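Local atomic coordinates of CCHC-type domain-containing protein (Trypanosoma brucei brucei, PDB entry 7C4C), a protein that probably degrades RNA from the 3' end as an RNase D-like 3'-5' exonuclease and also binds zinc and nucleoside monophosphates. Residues Asp41-Cys46 with Glu186-Asp191; Val121-Val126 with Asn139-Met144. All blocks are in the same frame, centred on the assembly; numbering follows the deposited sequence.

Contact 1 of 2, residues Asp41-Cys46 with Glu186-Asp191; sequences DIEAFC and EYAAGD. With MN (manganese (II) ion), chain H; MN (manganese (II) ion), chain I; 5GP (guanosine-5'-monophosphate), chain N.
D41 and E43 on strand 37-44 face D191 on helix 182-202 across a manganese ion. This is the acidic metal site of the DEDD exonucleases, set in an RNase H-like fold. The contact is tightest at the metal of chain H. D41 OD2, E43 OE1 and D191 OD2 all bind it, E43 OE1 at 2.1 Å. D41 OD2 and D191 OD2 lie 3.2 Å apart because they share this ion. A bend about CB-CG (chi2 -55°) turns the E43 carboxylate so that OE1 reaches the metal and OE2 accepts from the ribose O3'. Direct packing is less close: E43 CG lies 4.0 Å from A188 CB. The looser side lies round the second manganese, in chain I. D41 OD1 is the single protein atom of these segments that binds it. Two waters and GMP O2P and O3P add ligands, and O2P bridges both ions. D106, another manganese-binding residue, lies beside D41. Y187 is four residues before D191, a spacing consistent with the DEDDy subgroup. Its OH bonds to Q164 and R156, and a water donates to Y187 OH at 3.0 Å. A44 N donates to GMP O3' at 2.8 Å, with an N-H...O angle of 161°.

Contact 2 of 2, residues Val121-Val126 with Asn139-Met144; sequences VLDLQV and NRRSGM. With 5GP (guanosine-5'-monophosphate), chain P.
Q125 and R141 cross at about a right angle, and two direct hydrogen bonds join the segments. R141 NH1 donates to Q125 OE1 at 2.8 Å. The oxygen sits at the edge of the guanidinium, in its plane, and the bond is nearly straight (164°). Q125 NE2 donates to S142 O at 2.9 Å, from above the carbonyl plane. The same NE2 donates to the ribose O2' of GMP at 2.8 Å. With OE1 and NE2 both engaged, the flip of the amide is fixed. Q125 reaches this far because CG is anti to its backbone N (chi1 -171°) and the chain runs on extended.

Opposite charges lie near each other, too far for a salt bridge. D123 OD2 is 4.1 Å from R141 NH1, and one water bridges them. The backbone N atoms of D102 and C103 donate to the carboxylate. R141 also bonds to E242 O and D237. A second water links Q125 O to S142 N.

In packing, the R141 CB-CG-CD chain lies across the Q125 amide, and V126 CG2 comes alongside NH1.

D123 N-caps helix 124-136, its OD1 accepting weakly from Q125 N. The helix follows edge strand 121-123 of the RNase H-like fold.

Both contacts are buried and reach the same mixed sheet of the exonuclease domain. Contact 1 uses the inner strand 37-44. Contact 2 uses 121-123, an outermost strand, and the helix that follows it. Helix 182-202 supplies D191 to contact 1 and also packs on L124 and M144 of contact 2. The chain makes contact 2 between the two segments of contact 1. Their centres are about 17 Å apart, their nearest atoms about 5 Å. Contact 1 is acidic and is joined through metal rather than by direct hydrogen bonds. Contact 2 has no metal and is joined by amide, guanidinium and water bonds. Each holds a GMP: contact 1 grips phosphate and ribose, contact 2 a ribose hydroxyl.

Contact 1 of 2, residues Asp41-Cys46 with Glu186-Asp191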
# COMPACT_ATOMS: atom_id res chain seq x y z
N ASP A 41 1.38 -15.87 2.90
CA ASP A 41 1.11 -15.88 1.46
C ASP A 41 1.32 -17.30 0.94
O ASP A 41 1.94 -18.14 1.61
CB ASP A 41 2.02 -14.86 0.74
CG ASP A 41 1.53 -14.53 -0.66
OD1 ASP A 41 0.32 -14.25 -0.83
OD2 ASP A 41 2.37 -14.52 -1.58
N ILE A 42 0.79 -17.57 -0.25
CA ILE A 42 0.78 -18.91 -0.83
C ILE A 42 1.23 -18.83 -2.28
O ILE A 42 0.79 -17.94 -3.02
CB ILE A 42 -0.62 -19.55 -0.74
CG1 ILE A 42 -0.97 -19.83 0.71
CG2 ILE A 42 -0.72 -20.83 -1.55
CD1 ILE A 42 -2.29 -20.48 0.86
N GLU A 43 2.10 -19.74 -2.68
CA GLU A 43 2.40 -19.95 -4.09
C GLU A 43 1.89 -21.34 -4.49
O GLU A 43 2.16 -22.32 -3.77
CB GLU A 43 3.90 -19.84 -4.39
CG GLU A 43 4.57 -18.49 -4.09
CD GLU A 43 3.92 -17.29 -4.77
OE1 GLU A 43 3.98 -16.19 -4.16
OE2 GLU A 43 3.37 -17.41 -5.89
N ALA A 44 1.17 -21.41 -5.62
CA ALA A 44 0.51 -22.64 -6.06
C ALA A 44 0.74 -22.87 -7.55
O ALA A 44 1.08 -21.94 -8.29
CB ALA A 44 -1.00 -22.60 -5.77
N PHE A 45 0.53 -24.12 -7.99
CA PHE A 45 0.61 -24.44 -9.42
C PHE A 45 -0.38 -23.58 -10.20
O PHE A 45 -1.51 -23.35 -9.77
CB PHE A 45 0.28 -25.91 -9.72
CG PHE A 45 1.20 -26.93 -9.09
CD1 PHE A 45 2.08 -26.61 -8.06
CD2 PHE A 45 1.16 -28.26 -9.53
CE1 PHE A 45 2.89 -27.59 -7.49
CE2 PHE A 45 1.95 -29.24 -8.97
CZ PHE A 45 2.83 -28.91 -7.94
N CYS A 46 0.05 -23.11 -11.36
CA CYS A 46 -0.84 -22.36 -12.23
C CYS A 46 -1.80 -23.32 -12.93
O CYS A 46 -1.45 -24.46 -13.24
CB CYS A 46 -0.02 -21.55 -13.24
SG CYS A 46 1.14 -20.40 -12.42
N GLU A 186 13.54 -16.38 -3.54
CA GLU A 186 13.62 -14.95 -3.26
C GLU A 186 12.36 -14.22 -3.73
O GLU A 186 11.90 -13.29 -3.06
CB GLU A 186 14.88 -14.37 -3.92
CG GLU A 186 14.98 -12.86 -3.84
CD GLU A 186 15.00 -12.34 -2.41
OE1 GLU A 186 15.36 -13.10 -1.48
OE2 GLU A 186 14.64 -11.16 -2.20
N TYR A 187 11.78 -14.64 -4.85
CA TYR A 187 10.53 -14.02 -5.28
C TYR A 187 9.42 -14.30 -4.28
O TYR A 187 8.59 -13.42 -4.00
CB TYR A 187 10.10 -14.53 -6.66
CG TYR A 187 8.69 -14.10 -7.01
CD1 TYR A 187 7.58 -14.86 -6.63
CD2 TYR A 187 8.45 -12.91 -7.69
CE1 TYR A 187 6.29 -14.44 -6.93
CE2 TYR A 187 7.16 -12.49 -8.00
CZ TYR A 187 6.09 -13.26 -7.62
OH TYR A 187 4.82 -12.85 -7.92
N ALA A 188 9.36 -15.53 -3.78
CA ALA A 188 8.29 -15.93 -2.89
C ALA A 188 8.44 -15.29 -1.52
O ALA A 188 7.44 -15.06 -0.83
CB ALA A 188 8.25 -17.45 -2.78
N ALA A 189 9.67 -15.02 -1.11
CA ALA A 189 9.92 -14.36 0.16
C ALA A 189 9.46 -12.91 0.12
O ALA A 189 8.96 -12.38 1.13
CB ALA A 189 11.41 -14.44 0.52
N GLY A 190 9.62 -12.25 -1.03
CA GLY A 190 9.33 -10.82 -1.11
C GLY A 190 7.89 -10.50 -0.76
O GLY A 190 7.61 -9.50 -0.09
N ASP A 191 6.95 -11.35 -1.20
CA ASP A 191 5.55 -11.09 -0.92
C ASP A 191 5.28 -11.00 0.58
O ASP A 191 4.65 -10.04 1.04
CB ASP A 191 4.68 -12.14 -1.61
CG ASP A 191 4.47 -11.85 -3.10
OD1 ASP A 191 5.29 -11.10 -3.69
OD2 ASP A 191 3.49 -12.35 -3.70
MN MN H . 2.83 -14.45 -3.75
MN MN I . -0.88 -14.01 -2.51
P 5GP N . -0.01 -14.07 -5.20
O1P 5GP N . 0.68 -13.01 -6.03
O2P 5GP N . 0.74 -14.47 -3.94
O3P 5GP N . -1.49 -13.84 -4.97
O5' 5GP N . 0.04 -15.40 -6.09
C5' 5GP N . -0.44 -16.63 -5.57
C4' 5GP N . -0.68 -17.67 -6.63
O4' 5GP N . -1.67 -17.20 -7.58
C3' 5GP N . 0.52 -18.03 -7.51
O3' 5GP N . 1.42 -18.94 -6.90
C2' 5GP N . -0.15 -18.60 -8.75
O2' 5GP N . -0.60 -19.93 -8.52
C1' 5GP N . -1.38 -17.70 -8.87
N9 5GP N . -1.13 -16.55 -9.76
C8 5GP N . -0.77 -15.32 -9.38
N7 5GP N . -0.65 -14.53 -10.47
C5 5GP N . -0.95 -15.29 -11.53
C6 5GP N . -1.00 -15.02 -12.89
O6 5GP N . -0.72 -13.86 -13.28
N1 5GP N . -1.35 -16.00 -13.74
C2 5GP N . -1.65 -17.23 -13.30
N2 5GP N . -1.98 -18.20 -14.19
N3 5GP N . -1.61 -17.53 -11.98
C4 5GP N . -1.26 -16.56 -11.09
O HOH W 1 2.87 -14.56 -6.43
O HOH W 2 -2.55 -13.69 -1.28
O HOH W 3 -1.49 -16.16 -2.60

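Contact 2 of 2, residues Val121-Val126 with Asn139-Met144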
# COMPACT_ATOMS: atom_id res chain seq x y z
N VAL A 121 -7.44 -13.15 11.34
CA VAL A 121 -6.97 -12.75 10.02
C VAL A 121 -7.21 -11.26 9.85
O VAL A 121 -8.23 -10.73 10.32
CB VAL A 121 -7.69 -13.56 8.93
CG1 VAL A 121 -7.26 -13.13 7.54
CG2 VAL A 121 -7.44 -15.05 9.15
N LEU A 122 -6.28 -10.58 9.16
CA LEU A 122 -6.44 -9.16 8.79
C LEU A 122 -5.91 -9.00 7.37
O LEU A 122 -4.74 -9.29 7.11
CB LEU A 122 -5.68 -8.25 9.75
CG LEU A 122 -5.61 -6.80 9.31
CD1 LEU A 122 -6.97 -6.19 9.50
CD2 LEU A 122 -4.57 -6.00 10.10
N ASP A 123 -6.77 -8.55 6.44
CA ASP A 123 -6.38 -8.42 5.04
C ASP A 123 -5.97 -6.97 4.78
O ASP A 123 -6.80 -6.06 4.88
CB ASP A 123 -7.51 -8.89 4.12
CG ASP A 123 -7.14 -8.84 2.62
OD1 ASP A 123 -5.98 -8.49 2.29
OD2 ASP A 123 -7.98 -9.24 1.78
N LEU A 124 -4.69 -6.75 4.43
CA LEU A 124 -4.23 -5.35 4.32
C LEU A 124 -4.66 -4.69 3.02
O LEU A 124 -4.81 -3.47 2.99
CB LEU A 124 -2.72 -5.23 4.47
CG LEU A 124 -2.16 -5.81 5.77
CD1 LEU A 124 -0.64 -5.95 5.68
CD2 LEU A 124 -2.55 -4.94 6.93
N GLN A 125 -4.82 -5.46 1.94
CA GLN A 125 -5.46 -4.88 0.76
C GLN A 125 -6.84 -4.36 1.12
O GLN A 125 -7.22 -3.26 0.72
CB GLN A 125 -5.56 -5.91 -0.36
CG GLN A 125 -6.03 -5.33 -1.69
CD GLN A 125 -6.35 -6.39 -2.75
OE1 GLN A 125 -7.23 -7.22 -2.56
NE2 GLN A 125 -5.65 -6.34 -3.89
N VAL A 126 -7.59 -5.15 1.90
CA VAL A 126 -8.90 -4.70 2.35
C VAL A 126 -8.74 -3.50 3.28
O VAL A 126 -9.55 -2.56 3.25
CB VAL A 126 -9.66 -5.87 3.02
CG1 VAL A 126 -10.75 -5.37 3.95
CG2 VAL A 126 -10.23 -6.80 1.97
N ASN A 139 -14.09 1.95 -3.62
CA ASN A 139 -14.03 0.56 -3.17
C ASN A 139 -13.11 -0.29 -4.05
O ASN A 139 -13.30 -1.50 -4.15
CB ASN A 139 -15.42 -0.06 -3.11
CG ASN A 139 -15.99 -0.36 -4.49
OD1 ASN A 139 -15.76 0.40 -5.43
ND2 ASN A 139 -16.71 -1.48 -4.63
N ARG A 140 -12.12 0.31 -4.70
CA ARG A 140 -11.23 -0.46 -5.56
C ARG A 140 -10.16 -1.18 -4.74
O ARG A 140 -9.71 -0.70 -3.69
CB ARG A 140 -10.57 0.43 -6.61
CG ARG A 140 -11.52 0.84 -7.71
CD ARG A 140 -10.82 1.62 -8.82
NE ARG A 140 -10.27 2.89 -8.35
CZ ARG A 140 -10.94 4.04 -8.29
NH1 ARG A 140 -12.22 4.09 -8.66
NH2 ARG A 140 -10.34 5.14 -7.86
N ARG A 141 -9.79 -2.36 -5.21
CA ARG A 141 -8.62 -3.06 -4.71
C ARG A 141 -7.40 -2.57 -5.47
O ARG A 141 -7.45 -2.45 -6.69
CB ARG A 141 -8.76 -4.57 -4.87
CG ARG A 141 -9.72 -5.20 -3.87
CD ARG A 141 -9.92 -6.67 -4.16
NE ARG A 141 -11.06 -7.17 -3.39
CZ ARG A 141 -10.97 -7.78 -2.21
NH1 ARG A 141 -9.78 -7.99 -1.67
NH2 ARG A 141 -12.07 -8.18 -1.58
N SER A 142 -6.32 -2.27 -4.76
CA SER A 142 -5.05 -1.94 -5.37
C SER A 142 -4.10 -3.12 -5.24
O SER A 142 -4.17 -3.89 -4.27
CB SER A 142 -4.40 -0.72 -4.71
OG SER A 142 -5.25 0.40 -4.78
N GLY A 143 -3.19 -3.25 -6.20
CA GLY A 143 -2.16 -4.25 -6.12
C GLY A 143 -1.09 -3.86 -5.13
O GLY A 143 -1.02 -2.71 -4.69
N MSE A 144 -0.27 -4.83 -4.76
CA MSE A 144 0.80 -4.62 -3.79
C MSE A 144 1.77 -3.56 -4.29
O MSE A 144 2.21 -2.70 -3.53
CB MSE A 144 1.53 -5.93 -3.49
CG MSE A 144 2.70 -5.79 -2.50
SE MSE A 144 2.23 -4.87 -0.79
CE MSE A 144 1.81 -6.48 0.26
P 5GP P . -5.55 -4.58 -10.48
O1P 5GP P . -6.10 -3.17 -10.54
O2P 5GP P . -6.43 -5.60 -11.16
O3P 5GP P . -4.08 -4.71 -10.81
O5' 5GP P . -5.62 -4.97 -8.93
C5' 5GP P . -4.74 -5.94 -8.38
C4' 5GP P . -5.41 -6.77 -7.30
O4' 5GP P . -6.82 -6.93 -7.62
C3' 5GP P . -4.88 -8.19 -7.12
O3' 5GP P . -3.76 -8.27 -6.25
C2' 5GP P . -6.10 -8.95 -6.61
O2' 5GP P . -6.29 -8.72 -5.22
C1' 5GP P . -7.22 -8.26 -7.39
N9 5GP P . -7.46 -8.90 -8.70
C8 5GP P . -7.65 -8.24 -9.86
N7 5GP P . -7.83 -9.11 -10.87
C5 5GP P . -7.76 -10.35 -10.35
C6 5GP P . -7.87 -11.62 -10.89
O6 5GP P . -8.08 -11.74 -12.12
N1 5GP P . -7.76 -12.70 -10.10
C2 5GP P . -7.53 -12.57 -8.78
N2 5GP P . -7.42 -13.67 -7.99
N3 5GP P . -7.42 -11.35 -8.23
C4 5GP P . -7.53 -10.22 -8.98
O HOH W 4 -10.12 -9.53 0.57
O HOH W 5 -6.64 -1.74 -1.64